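Local coordinates for carbohydrate binding module (Uncultured bacterium, PDB 2W3J), which probably binds uronic acid-containing sugars as a family 35 carbohydrate-binding module with calcium ions bound in its beta-sandwich fold, at residues F4-V9 with G16-K21; L81-N86 with A119-I124. One frame throughout, in Å; residues are numbered along the deposited sequence. Where two conformers were deposited one is given.

Followed from the N terminus, the chain leaves strand 2-5, passes through a turn and strand 11-14, and returns at 16-21, so that contact 1 closes a short loop and ties that turn to strand 17-19. Contact 2 closes a longer excursion, containing strands 93-101 and 104-112, and ties the loop after strand 76-81 to the start of strand 120-126. The two are in series, neither nested nor crossed. They meet in space because strands 2-5 and 120-126 are antiparallel neighbours in one sheet: Phe-4 N lies 2.7 Å from Ile-124 O, a probable hydrogen bond. One calcium ion is shared as well, ligated from 4-9 and from 119-124.

Contact 1: F4-V9 with G16-K21; sequences FEESAV and GVIDNK. With CA (calcium ion), chain C.
Glu-6 meets Ile-18 with its aliphatic part while its carboxylate binds a metal: CG packs against Ile-18 CG2 at 3.9 Å, and OE1, two bonds further along, ligates calcium at 2.6 Å. This double use rests on two bends. CG sits between the backbone N and the carbonyl carbon (chi1 69°), and the chain then folds at chi2 (-62°), which turns the carboxylate back to the ion and leaves the methylene facing the isoleucine. The other oxygen, OE2, is 3.3 Å from the calcium and is not a ligand; it is hydrogen-bonded to Thr-28 OG1, which would limit rotation of the carboxylate. Glu-5 brings a second carboxylate, with OE1 at 2.4 Å from the ion, so consecutive residues grip the same metal. Thr-26 O, Gly-29 O and both O and OD1 of Asp-122 complete six ligand atoms. The ion would plausibly offset much of the negative charge of the three carboxylates.

The two metal-binding glutamates also open a type II beta turn, residues 5 to 8, closed by a bond from Ala-8 N to Glu-5 O (3.3 Å), with Ser-7 at positive phi (63°) in its third position. Ser-7 also approaches the CD1 end of Ile-18, but its side chain was deposited in two conformers, so that approach carries little weight. The pairing is slight: 105 Å² is buried in total, and the nearest CA atoms, those of Glu-6 and Ile-18, are 7.7 Å apart.

Strand 30-32 bridges the two segments. It pairs antiparallel with strand 17-19, and its Ile-31 touches both Glu-6 and Ile-18; in the four-stranded sheet, strand 2-5 runs antiparallel to strand 120-126, the source of Asp-122.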
loop_
_atom_site.group_PDB
_atom_site.type_symbol
_atom_site.label_atom_id
_atom_site.label_comp_id
_atom_site.label_asym_id
_atom_site.label_seq_id
_atom_site.Cartn_x
_atom_site.Cartn_y
_atom_site.Cartn_z
ATOM N N PHE A 4 5.102 5.753 -4.395
ATOM C CA PHE A 4 3.953 5.445 -5.256
ATOM C C PHE A 4 2.661 6.061 -4.683
ATOM O O PHE A 4 2.270 5.714 -3.584
ATOM C CB PHE A 4 3.733 3.917 -5.317
ATOM C CG PHE A 4 4.841 3.177 -6.052
ATOM C CD1 PHE A 4 4.653 2.783 -7.357
ATOM C CD2 PHE A 4 6.045 2.891 -5.411
ATOM C CE1 PHE A 4 5.671 2.087 -8.056
ATOM C CE2 PHE A 4 7.076 2.219 -6.104
ATOM C CZ PHE A 4 6.863 1.832 -7.423
ATOM N N GLU A 5 2.052 6.954 -5.446
ATOM C CA GLU A 5 0.809 7.638 -5.078
ATOM C C GLU A 5 -0.332 7.092 -5.921
ATOM O O GLU A 5 -0.155 6.656 -7.083
ATOM C CB GLU A 5 0.963 9.141 -5.359
ATOM C CG GLU A 5 2.065 9.771 -4.548
ATOM C CD GLU A 5 1.684 10.017 -3.098
ATOM O OE1 GLU A 5 0.500 9.791 -2.726
ATOM O OE2 GLU A 5 2.564 10.457 -2.308
ATOM N N GLU A 6 -1.543 7.178 -5.378
ATOM C CA GLU A 6 -2.707 6.866 -6.188
ATOM C C GLU A 6 -2.798 7.783 -7.413
ATOM O O GLU A 6 -2.354 8.944 -7.382
ATOM C CB GLU A 6 -3.961 6.959 -5.315
ATOM C CG GLU A 6 -4.352 8.362 -4.863
ATOM C CD GLU A 6 -3.307 9.074 -3.986
ATOM O OE1 GLU A 6 -2.607 8.408 -3.182
ATOM O OE2 GLU A 6 -3.204 10.330 -4.084
ATOM N N SER A 7 -3.330 7.220 -8.493
ATOM C CA SER A 7 -3.518 7.933 -9.759
ATOM C C SER A 7 -2.197 8.397 -10.406
ATOM O O SER A 7 -2.194 9.290 -11.262
ATOM C CB SER A 7 -4.481 9.114 -9.579
ATOM O OG SER A 7 -5.656 8.712 -8.887
ATOM N N ALA A 8 -1.076 7.836 -9.970
ATOM C CA ALA A 8 0.193 8.172 -10.608
ATOM C C ALA A 8 0.659 6.870 -11.258
ATOM O O ALA A 8 0.168 5.797 -10.906
ATOM C CB ALA A 8 1.221 8.659 -9.576
ATOM N N VAL A 9 1.600 6.942 -12.205
ATOM C CA VAL A 9 2.089 5.715 -12.835
ATOM C C VAL A 9 2.621 4.770 -11.754
ATOM O O VAL A 9 3.220 5.199 -10.769
ATOM C CB VAL A 9 3.169 6.030 -13.950
ATOM C CG1 VAL A 9 4.425 6.606 -13.331
ATOM C CG2 VAL A 9 3.512 4.798 -14.708
ATOM N N GLY A 16 -12.997 0.320 -3.623
ATOM C CA GLY A 16 -13.451 1.555 -2.969
ATOM C C GLY A 16 -13.207 2.790 -3.816
ATOM O O GLY A 16 -13.421 2.775 -5.028
ATOM N N VAL A 17 -12.797 3.882 -3.172
ATOM C CA VAL A 17 -12.696 5.171 -3.845
ATOM C C VAL A 17 -11.372 5.838 -3.495
ATOM O O VAL A 17 -10.650 5.417 -2.559
ATOM C CB VAL A 17 -13.853 6.126 -3.405
ATOM C CG1 VAL A 17 -15.210 5.470 -3.665
ATOM C CG2 VAL A 17 -13.716 6.515 -1.954
ATOM N N ILE A 18 -11.056 6.900 -4.228
ATOM C CA ILE A 18 -9.957 7.755 -3.856
ATOM C C ILE A 18 -10.623 8.947 -3.165
ATOM O O ILE A 18 -11.696 9.411 -3.598
ATOM C CB ILE A 18 -9.182 8.187 -5.109
ATOM C CG1 ILE A 18 -8.537 6.935 -5.769
ATOM C CG2 ILE A 18 -8.164 9.301 -4.816
ATOM C CD1 ILE A 18 -7.993 7.194 -7.126
ATOM N N ASP A 19 -9.994 9.441 -2.108
ATOM C CA ASP A 19 -10.603 10.543 -1.350
ATOM C C ASP A 19 -9.540 11.439 -0.763
ATOM O O ASP A 19 -8.351 11.134 -0.826
ATOM C CB ASP A 19 -11.524 10.017 -0.263
ATOM C CG ASP A 19 -12.589 11.067 0.169
ATOM O OD1 ASP A 19 -12.462 12.286 -0.140
ATOM O OD2 ASP A 19 -13.514 10.653 0.851
ATOM N N ASN A 20 -9.949 12.585 -0.212
ATOM C CA ASN A 20 -8.991 13.509 0.349
ATOM C C ASN A 20 -9.550 14.111 1.655
ATOM O O ASN A 20 -9.028 15.149 2.127
ATOM C CB ASN A 20 -8.641 14.639 -0.631
ATOM C CG ASN A 20 -9.877 15.383 -1.121
ATOM O OD1 ASN A 20 -10.956 15.234 -0.533
ATOM N ND2 ASN A 20 -9.749 16.150 -2.217
ATOM N N LYS A 21 -10.538 13.438 2.240
ATOM C CA LYS A 21 -11.319 14.071 3.325
ATOM C C LYS A 21 -10.521 14.309 4.609
ATOM O O LYS A 21 -10.743 15.313 5.304
ATOM C CB LYS A 21 -12.656 13.372 3.580
ATOM C CG LYS A 21 -12.592 12.087 4.343
ATOM C CD LYS A 21 -13.985 11.516 4.582
ATOM C CE LYS A 21 -13.897 10.007 4.717
ATOM N NZ LYS A 21 -15.191 9.322 4.566
HETATM CA CA CA C . -1.458 9.843 -1.367
#

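Contact 2: L81-N86 with A119-I124. With CA (calcium ion), chain C.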
loop_
_atom_site.group_PDB
_atom_site.type_symbol
_atom_site.label_atom_id
_atom_site.label_comp_id
_atom_site.label_asym_id
_atom_site.label_seq_id
_atom_site.Cartn_x
_atom_site.Cartn_y
_atom_site.Cartn_z
ATOM N N LEU A 81 0.192 -7.476 8.039
ATOM C CA LEU A 81 0.501 -6.313 8.840
ATOM C C LEU A 81 -0.761 -5.919 9.599
ATOM O O LEU A 81 -1.861 -6.144 9.119
ATOM C CB LEU A 81 0.937 -5.133 7.947
ATOM C CG LEU A 81 2.178 -5.358 7.070
ATOM C CD1 LEU A 81 2.535 -4.094 6.260
ATOM C CD2 LEU A 81 3.315 -5.770 7.952
ATOM N N ASP A 82 -0.585 -5.336 10.769
ATOM C CA ASP A 82 -1.698 -5.053 11.682
ATOM C C ASP A 82 -2.500 -3.787 11.286
ATOM O O ASP A 82 -3.727 -3.783 11.368
ATOM C CB ASP A 82 -1.138 -4.853 13.085
ATOM C CG ASP A 82 -2.203 -4.945 14.166
ATOM O OD1 ASP A 82 -3.006 -5.918 14.141
ATOM O OD2 ASP A 82 -2.236 -4.025 15.045
ATOM N N PHE A 83 -1.791 -2.708 10.911
ATOM C CA PHE A 83 -2.463 -1.404 10.679
ATOM C C PHE A 83 -3.339 -0.968 11.851
ATOM O O PHE A 83 -4.558 -0.866 11.742
ATOM C CB PHE A 83 -3.296 -1.445 9.398
ATOM C CG PHE A 83 -2.476 -1.617 8.151
ATOM C CD1 PHE A 83 -1.875 -0.507 7.529
ATOM C CD2 PHE A 83 -2.311 -2.863 7.587
ATOM C CE1 PHE A 83 -1.116 -0.669 6.337
ATOM C CE2 PHE A 83 -1.536 -3.032 6.430
ATOM C CZ PHE A 83 -0.942 -1.932 5.811
ATOM N N PRO A 84 -2.710 -0.735 12.991
ATOM C CA PRO A 84 -3.423 -0.432 14.210
ATOM C C PRO A 84 -4.140 0.897 14.105
ATOM O O PRO A 84 -3.740 1.775 13.312
ATOM C CB PRO A 84 -2.307 -0.315 15.235
ATOM C CG PRO A 84 -1.102 0.092 14.454
ATOM C CD PRO A 84 -1.251 -0.735 13.185
ATOM N N THR A 85 -5.189 1.053 14.907
ATOM C CA THR A 85 -5.791 2.369 15.050
ATOM C C THR A 85 -5.063 3.235 16.090
ATOM O O THR A 85 -4.575 2.733 17.114
ATOM C CB THR A 85 -7.265 2.263 15.417
ATOM O OG1 THR A 85 -7.768 3.571 15.679
ATOM C CG2 THR A 85 -7.456 1.425 16.703
ATOM N N ASN A 86 -4.992 4.544 15.857
ATOM C CA ASN A 86 -4.574 5.468 16.900
ATOM C C ASN A 86 -5.700 6.454 17.290
ATOM O O ASN A 86 -5.437 7.429 17.987
ATOM C CB ASN A 86 -3.318 6.247 16.459
ATOM C CG ASN A 86 -3.578 7.083 15.219
ATOM O OD1 ASN A 86 -4.700 7.089 14.717
ATOM N ND2 ASN A 86 -2.543 7.794 14.724
ATOM N N ALA A 119 -7.007 0.081 6.029
ATOM C CA ALA A 119 -6.774 1.454 6.486
ATOM C C ALA A 119 -6.768 2.354 5.244
ATOM O O ALA A 119 -6.657 1.882 4.104
ATOM C CB ALA A 119 -5.443 1.554 7.198
ATOM N N ASN A 120 -6.893 3.658 5.453
ATOM C CA ASN A 120 -6.805 4.581 4.317
ATOM C C ASN A 120 -5.344 4.609 3.906
ATOM O O ASN A 120 -4.492 4.946 4.705
ATOM C CB ASN A 120 -7.264 5.982 4.740
ATOM C CG ASN A 120 -8.750 6.029 5.017
ATOM O OD1 ASN A 120 -9.517 5.185 4.526
ATOM N ND2 ASN A 120 -9.187 7.067 5.744
ATOM N N ILE A 121 -5.066 4.279 2.650
ATOM C CA ILE A 121 -3.648 4.116 2.236
ATOM C C ILE A 121 -3.186 5.331 1.433
ATOM O O ILE A 121 -3.722 5.610 0.352
ATOM C CB ILE A 121 -3.453 2.864 1.396
ATOM C CG1 ILE A 121 -3.993 1.619 2.145
ATOM C CG2 ILE A 121 -1.925 2.724 1.017
ATOM C CD1 ILE A 121 -3.310 1.413 3.510
ATOM N N ASP A 122 -2.245 6.077 2.002
ATOM C CA ASP A 122 -1.751 7.320 1.380
ATOM C C ASP A 122 -0.764 6.993 0.250
ATOM O O ASP A 122 -0.806 7.577 -0.835
ATOM C CB ASP A 122 -1.049 8.157 2.448
ATOM C CG ASP A 122 -0.483 9.435 1.891
ATOM O OD1 ASP A 122 -1.144 10.018 0.986
ATOM O OD2 ASP A 122 0.589 9.838 2.379
ATOM N N SER A 123 0.143 6.076 0.529
ATOM C CA SER A 123 1.212 5.793 -0.429
ATOM C C SER A 123 1.967 4.551 0.003
ATOM O O SER A 123 1.870 4.094 1.152
ATOM C CB SER A 123 2.205 6.976 -0.428
ATOM O OG SER A 123 2.767 7.171 0.895
ATOM N N ILE A 124 2.739 4.012 -0.927
ATOM C CA ILE A 124 3.755 3.034 -0.578
ATOM C C ILE A 124 5.101 3.529 -1.144
ATOM O O ILE A 124 5.149 4.035 -2.256
ATOM C CB ILE A 124 3.406 1.583 -1.019
ATOM C CG1 ILE A 124 4.427 0.611 -0.436
ATOM C CG2 ILE A 124 3.288 1.382 -2.546
ATOM C CD1 ILE A 124 4.030 -0.826 -0.715
HETATM CA CA CA C . -1.458 9.843 -1.367
#
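Phe-83 points from its loop toward Ala-119 and Ile-121. Its CB leaves the backbone toward 119-124, and CG lies beside the backbone N, anti to the carbonyl carbon (chi1 -65°), which carries the ring along that segment. CD1 meets Ala-119 CB at 4.1 Å. One atom further, CE1 meets the CD1 methyl of Ile-121, also at 4.1 Å. CZ, the tip, lies beyond CE1 and farther from that methyl, as do CD2 and CE2. Both methyls approach the ring obliquely, and the side chains of Phe-83 and Ile-121 run at about a right angle. Ile-121 gets there through its tip, because its chain bends at chi2 (-58°). Val-95 and Ile-57 also touch Phe-83; their strands, 93-101 and 51-60, share a four-stranded sheet with 120-126, so Phe-83 packs the loop after strand 76-81, a strand of the other large sheet, onto it, as in a beta-sandwich interior.

Asp-122, which follows Ile-121, binds the calcium through O and OD1, both at 2.4 Å. The strand carries a classic beta bulge here, Asp-122 and Ser-123 together standing opposite Arg-58 of strand 51-60.

The meeting of the 81-86 loop with Ala-119 and the start of strand 120-126 is purely apolar, between three buried residues. It relies on van der Waals packing, while the adjacent Asp-122 uses its polar atoms on the calcium and, through an OD2 salt bridge, on Arg-58.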